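Local structure of lipase (Photobacterium sp. M37, 2ORY) at residues Y85-R90 against I168-H173; A178-L183 against I201-F206; G91-S96 against D330-A335; N233-V238 against A309-V314; K28-I33 against W56-Y61. The protein hydrolyses triacylglycerol esters as a cold-adapted bacterial lipase, probably through a serine nucleophile on an alpha/beta-hydrolase fold. All coordinates share one frame; numbering follows the deposited sequence.

Interaction 1: Y85-R90 against I168-H173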
# COMPACT_ATOMS: atom_id res chain seq x y z
N TYR A 85 -3.75 4.10 17.00
CA TYR A 85 -2.56 3.95 16.17
C TYR A 85 -2.78 3.85 14.67
O TYR A 85 -3.83 3.41 14.20
CB TYR A 85 -1.78 2.71 16.60
CG TYR A 85 -1.48 2.63 18.08
CD1 TYR A 85 -2.44 2.18 18.99
CD2 TYR A 85 -0.23 3.01 18.57
CE1 TYR A 85 -2.15 2.11 20.35
CE2 TYR A 85 0.06 2.95 19.93
CZ TYR A 85 -0.90 2.49 20.82
OH TYR A 85 -0.61 2.43 22.17
N VAL A 86 -1.75 4.26 13.93
CA VAL A 86 -1.74 4.14 12.48
C VAL A 86 -0.52 3.29 12.09
O VAL A 86 0.59 3.61 12.49
CB VAL A 86 -1.59 5.51 11.74
CG1 VAL A 86 -1.44 5.28 10.25
CG2 VAL A 86 -2.80 6.38 11.99
N ILE A 87 -0.72 2.20 11.35
CA ILE A 87 0.41 1.41 10.87
C ILE A 87 0.49 1.74 9.36
O ILE A 87 -0.44 1.45 8.61
CB ILE A 87 0.16 -0.09 11.02
CG1 ILE A 87 0.05 -0.48 12.49
CG2 ILE A 87 1.27 -0.86 10.31
CD1 ILE A 87 -0.27 -1.97 12.68
N ALA A 88 1.58 2.36 8.92
CA ALA A 88 1.72 2.73 7.51
C ALA A 88 2.78 1.85 6.85
O ALA A 88 3.82 1.56 7.44
CB ALA A 88 2.09 4.22 7.38
N ILE A 89 2.51 1.42 5.61
CA ILE A 89 3.40 0.53 4.90
C ILE A 89 3.77 1.05 3.52
O ILE A 89 2.94 1.60 2.80
CB ILE A 89 2.73 -0.88 4.78
CG1 ILE A 89 2.65 -1.50 6.20
CG2 ILE A 89 3.49 -1.78 3.78
CD1 ILE A 89 1.75 -2.70 6.33
N ARG A 90 5.03 0.86 3.16
CA ARG A 90 5.58 1.31 1.88
C ARG A 90 6.29 0.13 1.24
O ARG A 90 6.82 -0.74 1.94
CB ARG A 90 6.60 2.42 2.14
CG ARG A 90 7.29 2.98 0.91
CD ARG A 90 8.53 3.80 1.26
NE ARG A 90 9.70 2.95 1.41
CZ ARG A 90 10.91 3.39 1.74
NH1 ARG A 90 11.11 4.69 1.94
NH2 ARG A 90 11.91 2.54 1.88
N ILE A 168 -6.70 0.67 15.61
CA ILE A 168 -5.58 0.66 14.70
C ILE A 168 -6.07 0.72 13.27
O ILE A 168 -6.93 -0.05 12.88
CB ILE A 168 -4.70 -0.62 14.85
CG1 ILE A 168 -4.04 -0.63 16.23
CG2 ILE A 168 -3.62 -0.66 13.74
CD1 ILE A 168 -2.98 -1.69 16.41
N CYS A 169 -5.54 1.67 12.49
CA CYS A 169 -5.86 1.77 11.08
C CYS A 169 -4.57 1.40 10.33
O CYS A 169 -3.50 1.94 10.62
CB CYS A 169 -6.30 3.18 10.69
SG CYS A 169 -6.89 3.27 8.97
N VAL A 170 -4.64 0.47 9.39
CA VAL A 170 -3.46 0.07 8.63
C VAL A 170 -3.64 0.66 7.24
O VAL A 170 -4.62 0.37 6.57
CB VAL A 170 -3.33 -1.47 8.53
CG1 VAL A 170 -1.94 -1.83 7.97
CG2 VAL A 170 -3.60 -2.12 9.91
N THR A 171 -2.68 1.49 6.82
CA THR A 171 -2.77 2.12 5.51
C THR A 171 -1.47 1.98 4.70
O THR A 171 -0.41 1.64 5.24
CB THR A 171 -3.13 3.61 5.67
OG1 THR A 171 -3.49 4.16 4.41
CG2 THR A 171 -1.96 4.40 6.23
N GLY A 172 -1.57 2.25 3.40
CA GLY A 172 -0.42 2.14 2.54
C GLY A 172 -0.84 2.38 1.10
O GLY A 172 -2.01 2.20 0.76
N HIS A 173 0.13 2.78 0.28
CA HIS A 173 -0.08 3.08 -1.15
C HIS A 173 0.74 2.15 -2.05
O HIS A 173 1.83 1.73 -1.68
CB HIS A 173 0.31 4.55 -1.40
CG HIS A 173 0.31 4.95 -2.84
ND1 HIS A 173 1.43 4.85 -3.65
CD2 HIS A 173 -0.66 5.47 -3.63
CE1 HIS A 173 1.14 5.28 -4.86
NE2 HIS A 173 -0.13 5.66 -4.88
O HOH W 1 2.51 3.77 1.61

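Interaction 2: A178-L183 against I201-F206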
# COMPACT_ATOMS: atom_id res chain seq x y z
N ALA A 178 -1.66 -3.17 -1.12
CA ALA A 178 -1.90 -4.60 -1.09
C ALA A 178 -1.41 -5.21 0.23
O ALA A 178 -2.08 -6.07 0.81
CB ALA A 178 -1.21 -5.25 -2.26
N LEU A 179 -0.25 -4.74 0.71
CA LEU A 179 0.33 -5.24 1.94
C LEU A 179 -0.42 -4.79 3.20
O LEU A 179 -0.67 -5.60 4.10
CB LEU A 179 1.81 -4.83 2.04
CG LEU A 179 2.79 -5.48 1.07
CD1 LEU A 179 4.16 -4.87 1.25
CD2 LEU A 179 2.85 -6.97 1.29
N SER A 180 -0.79 -3.52 3.27
CA SER A 180 -1.49 -3.03 4.45
C SER A 180 -2.80 -3.77 4.65
O SER A 180 -3.09 -4.26 5.74
CB SER A 180 -1.74 -1.52 4.36
OG SER A 180 -2.56 -1.17 3.26
N SER A 181 -3.60 -3.89 3.60
CA SER A 181 -4.88 -4.56 3.74
C SER A 181 -4.64 -6.02 4.13
O SER A 181 -5.34 -6.59 4.97
CB SER A 181 -5.68 -4.45 2.44
OG SER A 181 -4.96 -4.98 1.35
N THR A 182 -3.61 -6.62 3.53
CA THR A 182 -3.29 -8.00 3.84
C THR A 182 -2.80 -8.09 5.30
O THR A 182 -3.21 -8.98 6.03
CB THR A 182 -2.24 -8.57 2.84
OG1 THR A 182 -2.77 -8.48 1.50
CG2 THR A 182 -1.90 -10.05 3.14
N LEU A 183 -1.95 -7.15 5.73
CA LEU A 183 -1.44 -7.20 7.09
C LEU A 183 -2.58 -7.05 8.09
O LEU A 183 -2.60 -7.76 9.10
CB LEU A 183 -0.39 -6.10 7.34
CG LEU A 183 0.27 -6.18 8.74
CD1 LEU A 183 1.76 -5.91 8.68
CD2 LEU A 183 -0.38 -5.17 9.65
N ILE A 201 -9.69 -2.98 14.34
CA ILE A 201 -8.80 -2.93 13.19
C ILE A 201 -9.50 -2.52 11.91
O ILE A 201 -10.49 -3.13 11.52
CB ILE A 201 -8.14 -4.31 12.96
CG1 ILE A 201 -7.34 -4.73 14.20
CG2 ILE A 201 -7.27 -4.27 11.69
CD1 ILE A 201 -6.71 -6.10 14.12
N SER A 202 -8.98 -1.48 11.27
CA SER A 202 -9.53 -1.02 10.00
C SER A 202 -8.37 -0.78 9.04
O SER A 202 -7.22 -0.70 9.46
CB SER A 202 -10.28 0.30 10.19
OG SER A 202 -9.40 1.22 10.79
N THR A 203 -8.68 -0.63 7.76
CA THR A 203 -7.63 -0.38 6.80
C THR A 203 -8.12 0.44 5.61
O THR A 203 -9.23 0.24 5.11
CB THR A 203 -7.02 -1.71 6.28
OG1 THR A 203 -6.00 -1.43 5.32
CG2 THR A 203 -8.09 -2.58 5.63
N ILE A 204 -7.28 1.38 5.19
CA ILE A 204 -7.57 2.22 4.04
C ILE A 204 -6.38 2.10 3.09
O ILE A 204 -5.42 2.87 3.15
CB ILE A 204 -7.78 3.71 4.45
CG1 ILE A 204 -9.00 3.81 5.36
CG2 ILE A 204 -8.07 4.58 3.22
CD1 ILE A 204 -9.34 5.24 5.80
N PRO A 205 -6.42 1.10 2.20
CA PRO A 205 -5.35 0.87 1.23
C PRO A 205 -5.58 1.59 -0.09
O PRO A 205 -6.66 1.48 -0.67
CB PRO A 205 -5.39 -0.64 1.04
CG PRO A 205 -6.87 -0.91 1.11
CD PRO A 205 -7.38 -0.01 2.21
N PHE A 206 -4.57 2.31 -0.56
CA PHE A 206 -4.65 3.06 -1.81
C PHE A 206 -3.91 2.38 -2.96
O PHE A 206 -2.88 1.73 -2.75
CB PHE A 206 -4.04 4.46 -1.68
CG PHE A 206 -4.70 5.34 -0.64
CD1 PHE A 206 -4.38 5.22 0.71
CD2 PHE A 206 -5.66 6.27 -1.02
CE1 PHE A 206 -5.01 6.00 1.68
CE2 PHE A 206 -6.30 7.07 -0.06
CZ PHE A 206 -5.97 6.93 1.29

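Interaction 3: G91-S96 against D330-A335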
# COMPACT_ATOMS: atom_id res chain seq x y z
N GLY A 91 6.29 0.10 -0.10
CA GLY A 91 6.98 -0.92 -0.86
C GLY A 91 8.09 -0.18 -1.62
O GLY A 91 8.64 0.77 -1.09
N THR A 92 8.38 -0.59 -2.85
CA THR A 92 9.43 0.04 -3.67
C THR A 92 8.95 1.34 -4.31
O THR A 92 7.76 1.63 -4.30
CB THR A 92 9.81 -0.90 -4.81
OG1 THR A 92 9.88 -2.22 -4.29
CG2 THR A 92 11.14 -0.56 -5.39
N ASN A 93 9.88 2.12 -4.84
CA ASN A 93 9.55 3.37 -5.51
C ASN A 93 8.46 3.01 -6.51
O ASN A 93 8.71 2.30 -7.49
CB ASN A 93 10.76 3.90 -6.25
CG ASN A 93 10.51 5.25 -6.87
OD1 ASN A 93 9.38 5.74 -6.91
ND2 ASN A 93 11.58 5.87 -7.38
N PRO A 94 7.25 3.53 -6.30
CA PRO A 94 6.09 3.27 -7.14
C PRO A 94 6.02 3.77 -8.58
O PRO A 94 5.16 3.30 -9.33
CB PRO A 94 4.94 3.81 -6.30
CG PRO A 94 5.55 5.05 -5.69
CD PRO A 94 6.95 4.59 -5.30
N VAL A 95 6.90 4.70 -8.99
CA VAL A 95 6.79 5.25 -10.35
C VAL A 95 7.12 4.29 -11.47
O VAL A 95 6.55 4.38 -12.55
CB VAL A 95 7.66 6.52 -10.53
CG1 VAL A 95 7.36 7.53 -9.42
CG2 VAL A 95 9.15 6.15 -10.54
N SER A 96 8.03 3.36 -11.20
CA SER A 96 8.47 2.40 -12.19
C SER A 96 7.56 1.19 -12.28
O SER A 96 8.02 0.05 -12.23
CB SER A 96 9.89 1.94 -11.85
OG SER A 96 10.76 3.05 -11.84
N ASP A 330 8.98 17.29 -2.58
CA ASP A 330 9.87 17.12 -1.45
C ASP A 330 10.03 15.65 -1.09
O ASP A 330 11.07 15.22 -0.59
CB ASP A 330 9.33 17.87 -0.24
CG ASP A 330 10.26 17.79 0.94
OD1 ASP A 330 11.43 18.20 0.80
OD2 ASP A 330 9.83 17.30 2.01
N ILE A 331 8.99 14.86 -1.33
CA ILE A 331 9.05 13.44 -1.01
C ILE A 331 9.75 12.63 -2.09
O ILE A 331 10.64 11.84 -1.81
CB ILE A 331 7.64 12.86 -0.82
CG1 ILE A 331 6.88 13.65 0.24
CG2 ILE A 331 7.74 11.40 -0.41
CD1 ILE A 331 5.41 13.28 0.32
N PHE A 332 9.34 12.82 -3.34
CA PHE A 332 9.92 12.05 -4.44
C PHE A 332 11.11 12.70 -5.11
O PHE A 332 11.87 12.06 -5.82
CB PHE A 332 8.85 11.73 -5.48
CG PHE A 332 7.71 10.89 -4.95
CD1 PHE A 332 6.63 11.49 -4.30
CD2 PHE A 332 7.74 9.49 -5.04
CE1 PHE A 332 5.61 10.72 -3.74
CE2 PHE A 332 6.71 8.70 -4.48
CZ PHE A 332 5.65 9.32 -3.84
N GLU A 333 11.30 13.98 -4.88
CA GLU A 333 12.41 14.67 -5.51
C GLU A 333 12.39 14.41 -7.00
O GLU A 333 11.37 14.61 -7.66
CB GLU A 333 13.75 14.18 -4.93
CG GLU A 333 13.87 14.38 -3.42
CD GLU A 333 15.16 13.81 -2.87
OE1 GLU A 333 15.29 12.57 -2.80
OE2 GLU A 333 16.06 14.60 -2.52
N ASP A 334 13.52 13.94 -7.51
CA ASP A 334 13.64 13.71 -8.93
C ASP A 334 12.94 12.48 -9.39
O ASP A 334 12.97 12.18 -10.59
CB ASP A 334 15.09 13.70 -9.37
CG ASP A 334 15.75 15.10 -9.30
OD1 ASP A 334 15.61 15.78 -8.23
OD2 ASP A 334 16.40 15.52 -10.29
N ALA A 335 12.29 11.77 -8.47
CA ALA A 335 11.56 10.59 -8.88
C ALA A 335 10.38 11.04 -9.70
O ALA A 335 9.89 10.30 -10.55
CB ALA A 335 11.10 9.77 -7.64

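Interaction 4: N233-V238 against A309-V314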
# COMPACT_ATOMS: atom_id res chain seq x y z
N ASN A 233 -7.87 4.97 -8.19
CA ASN A 233 -8.09 5.95 -9.25
C ASN A 233 -8.48 5.11 -10.49
O ASN A 233 -7.81 4.13 -10.80
CB ASN A 233 -6.78 6.74 -9.47
CG ASN A 233 -6.76 7.58 -10.75
OD1 ASN A 233 -7.73 7.64 -11.51
ND2 ASN A 233 -5.64 8.24 -10.99
N SER A 234 -9.56 5.47 -11.17
CA SER A 234 -9.98 4.69 -12.34
C SER A 234 -8.94 4.62 -13.46
O SER A 234 -8.93 3.67 -14.25
CB SER A 234 -11.29 5.24 -12.92
OG SER A 234 -11.13 6.57 -13.40
N LEU A 235 -8.06 5.61 -13.54
CA LEU A 235 -7.06 5.59 -14.61
C LEU A 235 -5.69 5.09 -14.15
O LEU A 235 -4.73 5.12 -14.91
CB LEU A 235 -6.93 6.96 -15.25
CG LEU A 235 -8.18 7.57 -15.91
CD1 LEU A 235 -7.78 8.92 -16.51
CD2 LEU A 235 -8.74 6.65 -16.99
N ASP A 236 -5.61 4.65 -12.90
CA ASP A 236 -4.36 4.12 -12.38
C ASP A 236 -4.35 2.65 -12.79
O ASP A 236 -5.25 1.89 -12.43
CB ASP A 236 -4.33 4.25 -10.85
CG ASP A 236 -3.09 3.62 -10.22
OD1 ASP A 236 -2.15 3.24 -10.96
OD2 ASP A 236 -3.05 3.51 -8.98
N ILE A 237 -3.33 2.24 -13.55
CA ILE A 237 -3.25 0.84 -14.00
C ILE A 237 -2.93 -0.19 -12.90
O ILE A 237 -3.35 -1.33 -13.00
CB ILE A 237 -2.20 0.64 -15.14
CG1 ILE A 237 -0.82 1.02 -14.64
CG2 ILE A 237 -2.57 1.47 -16.37
CD1 ILE A 237 0.27 0.83 -15.66
N VAL A 238 -2.21 0.21 -11.86
CA VAL A 238 -1.82 -0.74 -10.80
C VAL A 238 -2.92 -1.63 -10.23
O VAL A 238 -2.76 -2.85 -10.16
CB VAL A 238 -1.12 0.00 -9.69
CG1 VAL A 238 -0.83 -0.93 -8.50
CG2 VAL A 238 0.17 0.57 -10.25
N ALA A 309 2.61 6.63 -14.39
CA ALA A 309 3.27 7.05 -13.16
C ALA A 309 2.54 8.24 -12.56
O ALA A 309 2.49 8.41 -11.33
CB ALA A 309 4.74 7.42 -13.43
N TYR A 310 1.99 9.09 -13.42
CA TYR A 310 1.30 10.28 -12.95
C TYR A 310 0.02 9.89 -12.25
O TYR A 310 -0.25 10.34 -11.14
CB TYR A 310 0.97 11.20 -14.14
CG TYR A 310 0.19 12.44 -13.74
CD1 TYR A 310 0.85 13.58 -13.30
CD2 TYR A 310 -1.21 12.46 -13.77
CE1 TYR A 310 0.15 14.72 -12.90
CE2 TYR A 310 -1.93 13.61 -13.37
CZ TYR A 310 -1.24 14.73 -12.94
OH TYR A 310 -1.91 15.87 -12.54
N GLN A 311 -0.75 9.03 -12.90
CA GLN A 311 -2.02 8.59 -12.35
C GLN A 311 -1.85 7.84 -11.04
O GLN A 311 -2.69 7.96 -10.14
CB GLN A 311 -2.77 7.72 -13.36
CG GLN A 311 -3.18 8.43 -14.65
CD GLN A 311 -4.20 9.54 -14.43
OE1 GLN A 311 -4.98 9.51 -13.48
NE2 GLN A 311 -4.20 10.53 -15.33
N HIS A 312 -0.77 7.07 -10.93
CA HIS A 312 -0.50 6.27 -9.73
C HIS A 312 -0.01 7.06 -8.54
O HIS A 312 -0.40 6.79 -7.40
CB HIS A 312 0.52 5.19 -10.06
CG HIS A 312 0.73 4.19 -8.97
ND1 HIS A 312 -0.31 3.51 -8.38
CD2 HIS A 312 1.87 3.67 -8.44
CE1 HIS A 312 0.18 2.61 -7.54
NE2 HIS A 312 1.50 2.69 -7.56
N VAL A 313 0.84 8.04 -8.81
CA VAL A 313 1.43 8.82 -7.74
C VAL A 313 0.81 10.18 -7.55
O VAL A 313 0.45 10.55 -6.43
CB VAL A 313 2.94 8.97 -7.96
CG1 VAL A 313 3.60 9.76 -6.83
CG2 VAL A 313 3.56 7.61 -8.05
N VAL A 314 0.66 10.93 -8.63
CA VAL A 314 0.07 12.26 -8.51
C VAL A 314 -1.45 12.21 -8.42
O VAL A 314 -2.07 13.01 -7.73
CB VAL A 314 0.48 13.16 -9.70
CG1 VAL A 314 0.02 14.58 -9.46
CG2 VAL A 314 1.97 13.14 -9.87

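Interaction 5: K28-I33 against W56-Y61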
# COMPACT_ATOMS: atom_id res chain seq x y z
N LYS A 28 19.67 1.57 4.49
CA LYS A 28 20.19 1.25 5.81
C LYS A 28 19.90 2.39 6.79
O LYS A 28 20.03 2.24 8.01
CB LYS A 28 21.70 1.03 5.74
CG LYS A 28 22.13 -0.03 4.74
CD LYS A 28 23.65 -0.12 4.64
CE LYS A 28 24.08 -1.17 3.62
NZ LYS A 28 25.56 -1.27 3.47
N ASN A 29 19.47 3.53 6.24
CA ASN A 29 19.19 4.71 7.05
C ASN A 29 17.75 5.02 7.39
O ASN A 29 17.11 5.88 6.78
CB ASN A 29 19.81 5.94 6.41
CG ASN A 29 20.57 6.77 7.41
OD1 ASN A 29 21.49 6.26 8.06
ND2 ASN A 29 20.20 8.03 7.55
N ALA A 30 17.25 4.32 8.40
CA ALA A 30 15.90 4.54 8.87
C ALA A 30 15.99 5.87 9.61
O ALA A 30 14.99 6.57 9.80
CB ALA A 30 15.49 3.41 9.82
N GLU A 31 17.21 6.22 10.00
CA GLU A 31 17.49 7.45 10.73
C GLU A 31 17.17 8.67 9.89
O GLU A 31 16.60 9.64 10.38
CB GLU A 31 18.96 7.46 11.13
CG GLU A 31 19.43 6.13 11.71
CD GLU A 31 20.94 6.05 11.84
OE1 GLU A 31 21.65 6.22 10.82
OE2 GLU A 31 21.42 5.79 12.97
N LEU A 32 17.54 8.64 8.62
CA LEU A 32 17.26 9.76 7.73
C LEU A 32 15.75 9.91 7.56
O LEU A 32 15.23 11.02 7.53
CB LEU A 32 17.91 9.52 6.36
CG LEU A 32 17.65 10.54 5.24
CD1 LEU A 32 18.80 10.49 4.23
CD2 LEU A 32 16.32 10.26 4.55
N ILE A 33 15.06 8.78 7.42
CA ILE A 33 13.61 8.78 7.24
C ILE A 33 12.92 9.29 8.50
O ILE A 33 12.05 10.17 8.42
CB ILE A 33 13.07 7.35 6.93
CG1 ILE A 33 13.62 6.87 5.59
CG2 ILE A 33 11.54 7.37 6.88
CD1 ILE A 33 13.22 5.45 5.25
N TRP A 56 6.99 3.32 16.53
CA TRP A 56 7.61 2.08 16.08
C TRP A 56 8.11 2.27 14.67
O TRP A 56 7.34 2.66 13.79
CB TRP A 56 6.64 0.91 16.10
CG TRP A 56 7.35 -0.39 15.79
CD1 TRP A 56 7.89 -1.26 16.68
CD2 TRP A 56 7.55 -0.97 14.49
NE1 TRP A 56 8.39 -2.36 16.04
CE2 TRP A 56 8.20 -2.21 14.69
CE3 TRP A 56 7.24 -0.57 13.18
CZ2 TRP A 56 8.55 -3.06 13.63
CZ3 TRP A 56 7.58 -1.42 12.12
CH2 TRP A 56 8.23 -2.65 12.35
N GLY A 57 9.39 2.00 14.47
CA GLY A 57 9.97 2.18 13.15
C GLY A 57 10.42 3.62 13.00
O GLY A 57 10.45 4.37 13.98
N PRO A 58 10.78 4.04 11.77
CA PRO A 58 10.73 3.16 10.60
C PRO A 58 11.66 1.93 10.57
O PRO A 58 12.85 2.03 10.88
CB PRO A 58 11.00 4.11 9.43
CG PRO A 58 11.85 5.19 10.04
CD PRO A 58 11.23 5.40 11.41
N ALA A 59 11.08 0.78 10.24
CA ALA A 59 11.83 -0.46 10.08
C ALA A 59 11.94 -0.60 8.56
O ALA A 59 10.93 -0.66 7.84
CB ALA A 59 11.05 -1.63 10.65
N VAL A 60 13.17 -0.65 8.07
CA VAL A 60 13.40 -0.72 6.63
C VAL A 60 14.00 -2.02 6.16
O VAL A 60 14.86 -2.60 6.83
CB VAL A 60 14.35 0.44 6.18
CG1 VAL A 60 14.51 0.44 4.67
CG2 VAL A 60 13.81 1.79 6.67
N TYR A 61 13.53 -2.50 5.01
CA TYR A 61 14.07 -3.70 4.40
C TYR A 61 14.69 -3.20 3.09
O TYR A 61 13.97 -2.74 2.20
CB TYR A 61 12.98 -4.72 4.07
CG TYR A 61 13.56 -5.98 3.46
CD1 TYR A 61 14.13 -6.97 4.27
CD2 TYR A 61 13.61 -6.16 2.08
CE1 TYR A 61 14.74 -8.10 3.72
CE2 TYR A 61 14.21 -7.29 1.51
CZ TYR A 61 14.78 -8.26 2.33
OH TYR A 61 15.37 -9.39 1.79

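Interaction 1: Y85-R90 against I168-H173
Segments 85-90 and 168-173, on strands 84-90 and 166-173, run parallel in the buried centre of the sheet, their axes crossing at -21°. Ile87 sits at the heart of the ladder: its N donates to Cys169 O at 2.9 Å and its O accepts from Thr171 N, nearly along the C=O axis, so both polar backbone atoms of one residue are spent on the same neighbouring strand. Its side chain fans out between two residues of that strand. CB and the CG2 branch, which is anti to the backbone N, lie alongside Val170 and meet its CG1, the CG2 to CG1 distance being 4.1 Å. CG1 turns the other way, beside the backbone N (chi1 -65°), and rises past Ile168 CG2. The extended tip, Ile87 CD1, makes the closest apolar contact of the pair, 3.7 Å from that same Ile168 CG2.

These are adjacent parallel strands of the alpha/beta-hydrolase core, and 166-173 runs into what appears to be the GxSxG nucleophile elbow, of which Gly172 would be the first glycine. On the face bearing Val86 and Thr171, the Val86 CG1 and Thr171 CG2 methyls cross obliquely at 4.1 Å, beneath helix 5-15. Thr171 OG1, anti to its own N, is hydrogen-bonded to Ile204 O in the next strand and to Ser13 OG. Near the elbow the direct ladder gives way to a water, which donates to Ile89 O at 2.5 Å and accepts from His173 N at 2.9 Å. Beyond it the His173 imidazole leads off, its NE2 hydrogen-bonded to His312 O and its ND1 to Tyr17 OH.

Interaction 2: A178-L183 against I201-F206
Helix segment 178-183 lies almost antiparallel to strand segment 201-206, their directions 162° apart and their axes approaching to 7.4 Å. The nearest alpha carbons, Ser181 CA and Thr203 CA, are 5.9 Å apart, a close approach, with serine, threonine and proline at the interface. Helix 175-189 is the connection of a beta-alpha-beta unit in the alpha/beta-hydrolase sheet, packed here against the strand that completes the unit.

Pro205 presents its ring to two serines. Its CB lies 3.6 Å from Ser180 OG, while its CG meets Ser181 CB at 4.0 Å, so the ring rests against one hydroxyl and one methylene. Two residues earlier on the strand, Thr203 turns OG1 to the helix backbone, 3.7 Å from Ser181 CA. Both serine hydroxyls occupy the crowded position between N and the carbonyl carbon (chi1 62° for Ser180), which bends them back along their own helix toward Gly176 O and Gly177 O respectively. Thr203 OG1, anti to its N, bonds to Val170 O in the adjoining strand.

With the three hydroxyls already satisfied by backbone carbonyls of the helix or the sheet, what joins helix to strand is van der Waals contact between compact groups.

Interaction 3: G91-S96 against D330-A335
Apolar contact is centred on Phe332, the last residue of helix 328-332. Its CG is anti to the carbonyl carbon (chi1 -62°), which directs the ring at the loop 91-96, and there it meets Pro94 tip to tip, Phe332 CE2 lying 4.0 Å from Pro94 CG. Val313 of helix 304-319 packs on Pro94, Val95 and Phe332 together, so the loop and the C-terminal segment share one backing.

The loop follows strand 84-90 of the alpha/beta-hydrolase sheet. In fungal relatives of this lipase class the corresponding loop helps to form the oxyanion hole, and the packing of Pro94 on His312 is consistent with a similar place beside the active site.

Polar groups contribute mainly by shape. Asn93 reaches out with CG anti to the backbone N (chi1 -175°), and its amide spans two partners: ND2 sits 3.9 Å from the Ala335 CB methyl, whereas OD1 approaches the edge of the Phe332 ring, 4.5 Å from CD2. The same OD1 takes a weak bond from Val95 N at 3.4 Å, straight but long, which ties the amide back to its own loop. Val95 in turn lays its CG1 methyl against a carbonyl oxygen, 3.9 Å from Ala335 O. In 330-335 the chain leaves the helix at Glu333 (phi 52°), within a turn closed by Ala335 N to Phe332 O at 2.7 Å, which brings the Ala335 methyl round toward Asn93.

Interaction 4: N233-V238 against A309-V314
The dense part of this contact is built on His312 and Asp236. His312 ND1 donates to Asp236 OD2 at 2.8 Å, with the acceptor only 7° out of the imidazole plane, although the carboxylate itself is turned 50° to the ring. Val238 CG2 makes a CH-pi contact over one ring face, 3.5 Å from the centroid of the His312 imidazole. Asp236 is fixed in turn: OD1 closes an Asx turn by accepting from Val238 N at 3.2 Å, and OD2 has a second partner in Tyr316 OH. With NE2 bonded to Ser174 OG, this geometry fits the Ser-His-Asp catalytic triad expected of a lipase; the carboxylate would be expected to stay charged and to polarise the imidazole.

Beside it, Asn233 grips the helix with a single nitrogen. ND2 donates to Gln311 OE1 at 2.9 Å and to Gln311 O at 3.1 Å, while OD1 accepts from Leu235 N to form another Asx turn. Packing loosens at the partly exposed Leu235, which lies alongside the bent Gln311 chain; its CB is 3.7 Å from Gln311 OE1, and its CD1 remains 4.1 Å from Gln311 NE2.

The loop 233-238 thus meets the side of helix 304-319, while helix 97-102 adds Ile97 against Val238 and His312 and Trp100 against His312.

Interaction 5: K28-I33 against W56-Y61
Trp56 NE1 is the best-held side-chain polar atom here, gripped by one hydrogen bond, to Lys150 O, and it lies well away from the interface proper. The contact itself is apolar: the first turn of helix 30-43 packs on strand 52-63, an outermost strand of the mixed sheet of this alpha/beta-hydrolase. Gly57, with positive phi (86°), leads through a cis peptide bond into Pro58, whose CB bond is directed at the helix.

Pro58 and Val60, two residues apart on the same side of the strand, receive Ala30 and Ile33, one helical turn apart. Ile33 straddles both. Its CG2 branch, anti to the backbone N, slides past the proline with Pro58 CG at 3.9 Å, while CD1, at the end of the other branch, meets Val60 CG2 tip to tip at 4.0 Å. That Val60 CG2, anti to its carbonyl carbon, also touches Ala30 CB at 3.9 Å, so one methyl touches both helix residues. Met72 of strand 66-78 packs against Pro58 and Val60 from within the sheet.

The tightest fit joins small groups to backbone oxygens: Pro58 CG is 3.4 Å from Ala30 O, and Ala30 CB lies just 3.2 Å from Pro58 O.

Interaction 5 closes first along the chain, and interaction 1 then opens; interaction 2 follows interaction 1 in series, while interaction 3, crossing interaction 1, encloses both interaction 2 and interaction 4. Interactions 1, 2 and 5 all reach the mixed five-stranded sheet. Interactions 1 and 2, centres about 7 Å apart, are joined because strands 166-173 and 199-206 are neighbours in it and helix 175-189 follows strand 166-173. Interactions 3 and 4 lie about 13 Å apart, centre to centre, and meet through helix 304-319. Interactions 4 and 5 are farthest apart, about 27 Å between centres. Interactions 1 and 4 touch at His173 and His312, bringing the end of strand 166-173 to the helix carrying the probable triad histidine.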